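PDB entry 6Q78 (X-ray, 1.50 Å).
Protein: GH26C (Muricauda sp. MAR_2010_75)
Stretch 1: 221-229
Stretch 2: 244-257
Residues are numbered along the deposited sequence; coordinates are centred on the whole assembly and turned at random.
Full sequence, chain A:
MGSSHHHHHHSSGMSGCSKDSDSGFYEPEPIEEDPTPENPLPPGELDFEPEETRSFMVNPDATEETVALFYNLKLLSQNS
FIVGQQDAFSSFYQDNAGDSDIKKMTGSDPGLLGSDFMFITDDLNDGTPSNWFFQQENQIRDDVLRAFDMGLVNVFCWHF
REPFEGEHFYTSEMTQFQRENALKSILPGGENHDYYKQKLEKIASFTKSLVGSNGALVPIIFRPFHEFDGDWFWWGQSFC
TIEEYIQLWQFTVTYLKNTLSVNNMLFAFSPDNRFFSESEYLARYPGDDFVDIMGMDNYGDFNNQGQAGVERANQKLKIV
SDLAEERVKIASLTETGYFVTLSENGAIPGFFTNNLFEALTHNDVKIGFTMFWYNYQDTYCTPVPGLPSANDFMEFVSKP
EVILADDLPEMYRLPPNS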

# COMPACT_ATOMS: atom_id res chain seq x y z
N ILE A 221 -1.59 4.57 6.10
CA ILE A 221 -2.29 3.34 5.74
C ILE A 221 -1.32 2.19 5.91
O ILE A 221 -0.24 2.19 5.32
CB ILE A 221 -2.79 3.42 4.29
CG1 ILE A 221 -3.78 4.60 4.12
CG2 ILE A 221 -3.38 2.06 3.88
CD1 ILE A 221 -4.10 4.90 2.70
N PHE A 222 -1.66 1.25 6.78
CA PHE A 222 -0.81 0.10 7.07
C PHE A 222 -1.39 -1.12 6.37
O PHE A 222 -2.58 -1.47 6.56
CB PHE A 222 -0.78 -0.08 8.59
CG PHE A 222 0.05 -1.27 9.07
CD1 PHE A 222 -0.44 -2.10 10.08
CD2 PHE A 222 1.34 -1.48 8.61
CE1 PHE A 222 0.33 -3.14 10.60
CE2 PHE A 222 2.10 -2.57 9.10
CZ PHE A 222 1.58 -3.34 10.11
N ARG A 223 -0.57 -1.74 5.50
CA ARG A 223 -0.97 -2.84 4.61
C ARG A 223 -0.11 -4.07 4.88
O ARG A 223 0.81 -4.35 4.11
CB ARG A 223 -0.83 -2.39 3.15
CG ARG A 223 -1.38 -3.38 2.12
CD ARG A 223 -1.37 -2.74 0.74
NE ARG A 223 -0.02 -2.52 0.23
CZ ARG A 223 0.64 -3.37 -0.57
NH1 ARG A 223 0.10 -4.52 -0.97
NH2 ARG A 223 1.85 -3.05 -1.00
N PRO A 224 -0.36 -4.81 5.97
CA PRO A 224 0.54 -5.90 6.36
C PRO A 224 0.14 -7.22 5.71
O PRO A 224 -1.01 -7.42 5.27
CB PRO A 224 0.29 -6.02 7.87
CG PRO A 224 -1.19 -5.64 8.00
CD PRO A 224 -1.39 -4.51 6.98
N PHE A 225 1.12 -8.14 5.66
CA PHE A 225 0.86 -9.54 5.26
C PHE A 225 0.15 -9.59 3.91
O PHE A 225 -0.80 -10.33 3.68
CB PHE A 225 0.12 -10.32 6.37
CG PHE A 225 0.81 -10.20 7.71
CD1 PHE A 225 2.08 -10.76 7.85
CD2 PHE A 225 0.25 -9.51 8.77
CE1 PHE A 225 2.77 -10.63 9.04
CE2 PHE A 225 0.92 -9.38 9.98
CZ PHE A 225 2.19 -9.96 10.11
N HIS A 226 0.69 -8.80 2.98
CA HIS A 226 0.09 -8.67 1.66
C HIS A 226 0.45 -9.85 0.74
O HIS A 226 1.41 -10.60 0.95
CB HIS A 226 0.54 -7.34 1.01
CG HIS A 226 2.01 -7.27 0.73
ND1 HIS A 226 2.97 -7.44 1.72
CD2 HIS A 226 2.70 -7.02 -0.42
CE1 HIS A 226 4.17 -7.31 1.19
NE2 HIS A 226 4.04 -7.04 -0.10
N GLU A 227 -0.33 -9.99 -0.33
CA GLU A 227 -0.06 -11.02 -1.33
C GLU A 227 -0.03 -12.41 -0.71
O GLU A 227 0.69 -13.30 -1.19
CB GLU A 227 1.24 -10.73 -2.12
CG GLU A 227 1.14 -9.38 -2.87
CD GLU A 227 2.41 -8.95 -3.56
OE1 GLU A 227 3.39 -9.69 -3.60
OE2 GLU A 227 2.43 -7.79 -4.05
N PHE A 228 -0.89 -12.62 0.29
CA PHE A 228 -0.94 -13.85 1.06
C PHE A 228 -1.57 -15.00 0.28
O PHE A 228 -1.57 -16.15 0.79
CB PHE A 228 -1.82 -13.57 2.29
CG PHE A 228 -3.21 -13.08 1.93
CD1 PHE A 228 -4.20 -13.99 1.57
CD2 PHE A 228 -3.52 -11.74 1.91
CE1 PHE A 228 -5.46 -13.55 1.21
CE2 PHE A 228 -4.79 -11.28 1.56
CZ PHE A 228 -5.75 -12.20 1.20
N ASP A 229 -2.12 -14.74 -0.91
CA ASP A 229 -2.62 -15.81 -1.78
C ASP A 229 -1.53 -16.44 -2.62
O ASP A 229 -1.76 -17.52 -3.19
CB ASP A 229 -3.80 -15.30 -2.64
CG ASP A 229 -3.49 -13.99 -3.39
OD1 ASP A 229 -2.54 -13.29 -3.00
OD2 ASP A 229 -4.22 -13.69 -4.37
N GLU A 244 -5.71 -19.31 10.88
CA GLU A 244 -4.47 -18.73 11.40
C GLU A 244 -4.21 -17.34 10.80
O GLU A 244 -3.82 -16.43 11.53
CB GLU A 244 -3.29 -19.66 11.12
CG GLU A 244 -3.23 -20.88 12.08
CD GLU A 244 -2.31 -22.01 11.61
OE1 GLU A 244 -1.88 -22.03 10.45
OE2 GLU A 244 -2.04 -22.93 12.44
N TYR A 245 -4.41 -17.18 9.49
CA TYR A 245 -4.18 -15.86 8.89
C TYR A 245 -5.13 -14.84 9.49
O TYR A 245 -4.71 -13.72 9.84
CB TYR A 245 -4.35 -15.94 7.37
CG TYR A 245 -4.01 -14.64 6.70
CD1 TYR A 245 -2.69 -14.35 6.34
CD2 TYR A 245 -4.99 -13.67 6.48
CE1 TYR A 245 -2.37 -13.12 5.78
CE2 TYR A 245 -4.67 -12.45 5.91
CZ TYR A 245 -3.36 -12.19 5.55
OH TYR A 245 -3.07 -10.96 4.97
N ILE A 246 -6.40 -15.20 9.64
CA ILE A 246 -7.38 -14.28 10.19
C ILE A 246 -7.07 -13.96 11.64
O ILE A 246 -7.18 -12.80 12.08
CB ILE A 246 -8.79 -14.87 10.01
CG1 ILE A 246 -9.19 -14.83 8.53
CG2 ILE A 246 -9.83 -14.10 10.84
CD1 ILE A 246 -10.55 -15.50 8.28
N GLN A 247 -6.65 -14.97 12.42
CA GLN A 247 -6.27 -14.73 13.81
C GLN A 247 -5.09 -13.76 13.88
O GLN A 247 -5.05 -12.89 14.75
CB GLN A 247 -5.89 -16.05 14.47
CG GLN A 247 -5.53 -15.91 15.94
CD GLN A 247 -5.01 -17.20 16.57
OE1 GLN A 247 -4.94 -18.25 15.93
NE2 GLN A 247 -4.68 -17.13 17.86
N LEU A 248 -4.11 -13.93 13.00
CA LEU A 248 -2.98 -13.01 12.98
C LEU A 248 -3.43 -11.59 12.68
O LEU A 248 -3.05 -10.64 13.38
CB LEU A 248 -1.97 -13.47 11.92
CG LEU A 248 -0.85 -12.47 11.63
CD1 LEU A 248 0.03 -12.19 12.87
CD2 LEU A 248 0.01 -12.96 10.46
N TRP A 249 -4.31 -11.43 11.68
CA TRP A 249 -4.79 -10.10 11.33
C TRP A 249 -5.54 -9.45 12.50
O TRP A 249 -5.33 -8.28 12.82
CB TRP A 249 -5.69 -10.17 10.10
CG TRP A 249 -5.11 -9.44 8.91
CD1 TRP A 249 -4.23 -9.96 8.01
CD2 TRP A 249 -5.33 -8.07 8.52
NE1 TRP A 249 -3.90 -9.01 7.07
CE2 TRP A 249 -4.56 -7.85 7.36
CE3 TRP A 249 -6.14 -7.02 9.00
CZ2 TRP A 249 -4.57 -6.62 6.69
CZ3 TRP A 249 -6.11 -5.83 8.37
CH2 TRP A 249 -5.36 -5.65 7.21
N GLN A 250 -6.46 -10.21 13.12
CA GLN A 250 -7.27 -9.62 14.19
C GLN A 250 -6.41 -9.29 15.40
O GLN A 250 -6.59 -8.24 16.03
CB GLN A 250 -8.44 -10.53 14.54
CG GLN A 250 -9.40 -10.71 13.37
CD GLN A 250 -10.55 -11.62 13.71
OE1 GLN A 250 -10.51 -12.35 14.70
NE2 GLN A 250 -11.58 -11.61 12.86
N PHE A 251 -5.49 -10.19 15.76
CA PHE A 251 -4.58 -9.88 16.85
C PHE A 251 -3.80 -8.61 16.55
O PHE A 251 -3.65 -7.74 17.43
CB PHE A 251 -3.59 -11.02 17.11
CG PHE A 251 -2.56 -10.64 18.09
CD1 PHE A 251 -2.84 -10.72 19.45
CD2 PHE A 251 -1.33 -10.16 17.67
CE1 PHE A 251 -1.90 -10.31 20.37
CE2 PHE A 251 -0.39 -9.74 18.59
CZ PHE A 251 -0.67 -9.81 19.93
N THR A 252 -3.32 -8.47 15.31
CA THR A 252 -2.45 -7.35 14.97
C THR A 252 -3.21 -6.04 15.04
O THR A 252 -2.72 -5.04 15.60
CB THR A 252 -1.88 -7.57 13.57
OG1 THR A 252 -1.09 -8.76 13.59
CG2 THR A 252 -0.99 -6.43 13.15
N VAL A 253 -4.41 -5.99 14.44
CA VAL A 253 -5.18 -4.75 14.50
C VAL A 253 -5.48 -4.36 15.94
O VAL A 253 -5.32 -3.20 16.34
CB VAL A 253 -6.46 -4.90 13.67
CG1 VAL A 253 -7.40 -3.71 13.90
CG2 VAL A 253 -6.08 -5.00 12.20
N THR A 254 -5.96 -5.32 16.74
CA THR A 254 -6.34 -5.01 18.10
C THR A 254 -5.15 -4.59 18.94
O THR A 254 -5.25 -3.68 19.77
CB THR A 254 -7.07 -6.21 18.68
OG1 THR A 254 -8.28 -6.43 17.93
CG2 THR A 254 -7.43 -6.02 20.16
N TYR A 255 -3.99 -5.24 18.74
CA TYR A 255 -2.83 -4.88 19.54
C TYR A 255 -2.37 -3.47 19.22
O TYR A 255 -2.05 -2.69 20.13
CB TYR A 255 -1.71 -5.89 19.31
CG TYR A 255 -0.63 -5.86 20.38
CD1 TYR A 255 -0.86 -6.38 21.64
CD2 TYR A 255 0.63 -5.34 20.12
CE1 TYR A 255 0.12 -6.37 22.61
CE2 TYR A 255 1.63 -5.34 21.09
CZ TYR A 255 1.36 -5.84 22.33
OH TYR A 255 2.33 -5.83 23.33
N LEU A 256 -2.35 -3.11 17.93
CA LEU A 256 -1.94 -1.75 17.55
C LEU A 256 -2.96 -0.70 17.99
O LEU A 256 -2.59 0.31 18.61
CB LEU A 256 -1.77 -1.67 16.05
CG LEU A 256 -0.48 -2.36 15.56
CD1 LEU A 256 -0.54 -2.55 14.07
CD2 LEU A 256 0.71 -1.49 15.93
N LYS A 257 -4.24 -0.95 17.71
CA LYS A 257 -5.28 0.06 17.99
C LYS A 257 -5.58 0.18 19.47
O LYS A 257 -5.70 1.29 20.01
CB LYS A 257 -6.53 -0.30 17.19
CG LYS A 257 -7.78 0.46 17.60
CD LYS A 257 -8.92 0.16 16.60
CE LYS A 257 -9.35 -1.27 16.63
NZ LYS A 257 -10.16 -1.47 17.86

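The first stretch enters as a β-strand at Ile-221 and Phe-222 and runs on into loop, while the second is helical throughout, with a wider pi-type turn at 255-257. The nearest CA pairs define the register: Phe-222 CA to Val-253 CA is 9.9 Å, Phe-225 CA to Trp-249 CA is 8.3 Å, and Phe-228 CA to Tyr-245 CA is 8.7 Å. Numbers rise on one side as they fall on the other, so the segments run in opposite senses. At such separations side chains must bridge the gap, and together they bury 431 Å².

The helix holds its own shape through backbone bonds such as Trp-249 N to Tyr-245 O, 3.0 Å. Tyr-245, Leu-248, Thr-252 and Leu-256 point their CA-to-CB bonds toward the first stretch, a spacing of three or four residues that keeps them on one helical face. From the other side, Phe-222, Pro-224, Phe-225 and Phe-228 point toward the helix, whereas Arg-223, His-226 and Glu-227 point away.

One hydrogen bond crosses the interface. Tyr-245 OH donates to Phe-225 O at 2.7 Å, and the carbonyl lies near the plane of the tyrosine ring, at its edge, as expected for a phenol hydroxyl. The same hydroxyl oxygen accepts a weak bond from Trp-249 NE1, 3.0 Å from Tyr-245 OH, with an N-H...acceptor angle of only 129°. Within the helix, Thr-252 OG1 donates to Leu-248 O at 2.7 Å, so this polar atom is satisfied although it sits 4.2 Å from Phe-225 CE2.

Aromatic contacts centre on Phe-225 and Phe-228. Leu-248 CD2 lies 3.6 Å from the centroid of the six ring carbons CG, CD1, CD2, CE1, CE2 and CZ of Phe-225, only 7° off the ring normal, which identifies a CH-pi contact over the face. The rings of Phe-228 and Tyr-245 form an oblique pair, their planes inclined at 37°; Phe-228 CD2 also comes within 3.2 Å of Tyr-245 OH.

The remaining pairings are apolar. Phe-222 CE1 meets Leu-256 CD1 at 3.6 Å, and Thr-252 CG2 reaches the edge of the same phenyl ring. Pro-224 CG packs against Trp-249 CZ2 at 3.8 Å; the indole leaves the backbone sideways, but its end comes nearer to the first stretch. Phe-228 CB approaches Tyr-245 CE1 at 3.6 Å, and Phe-225 CB lies 3.8 Å from that same Tyr-245 CE1, so Tyr-245 combines polar anchoring with hydrocarbon packing.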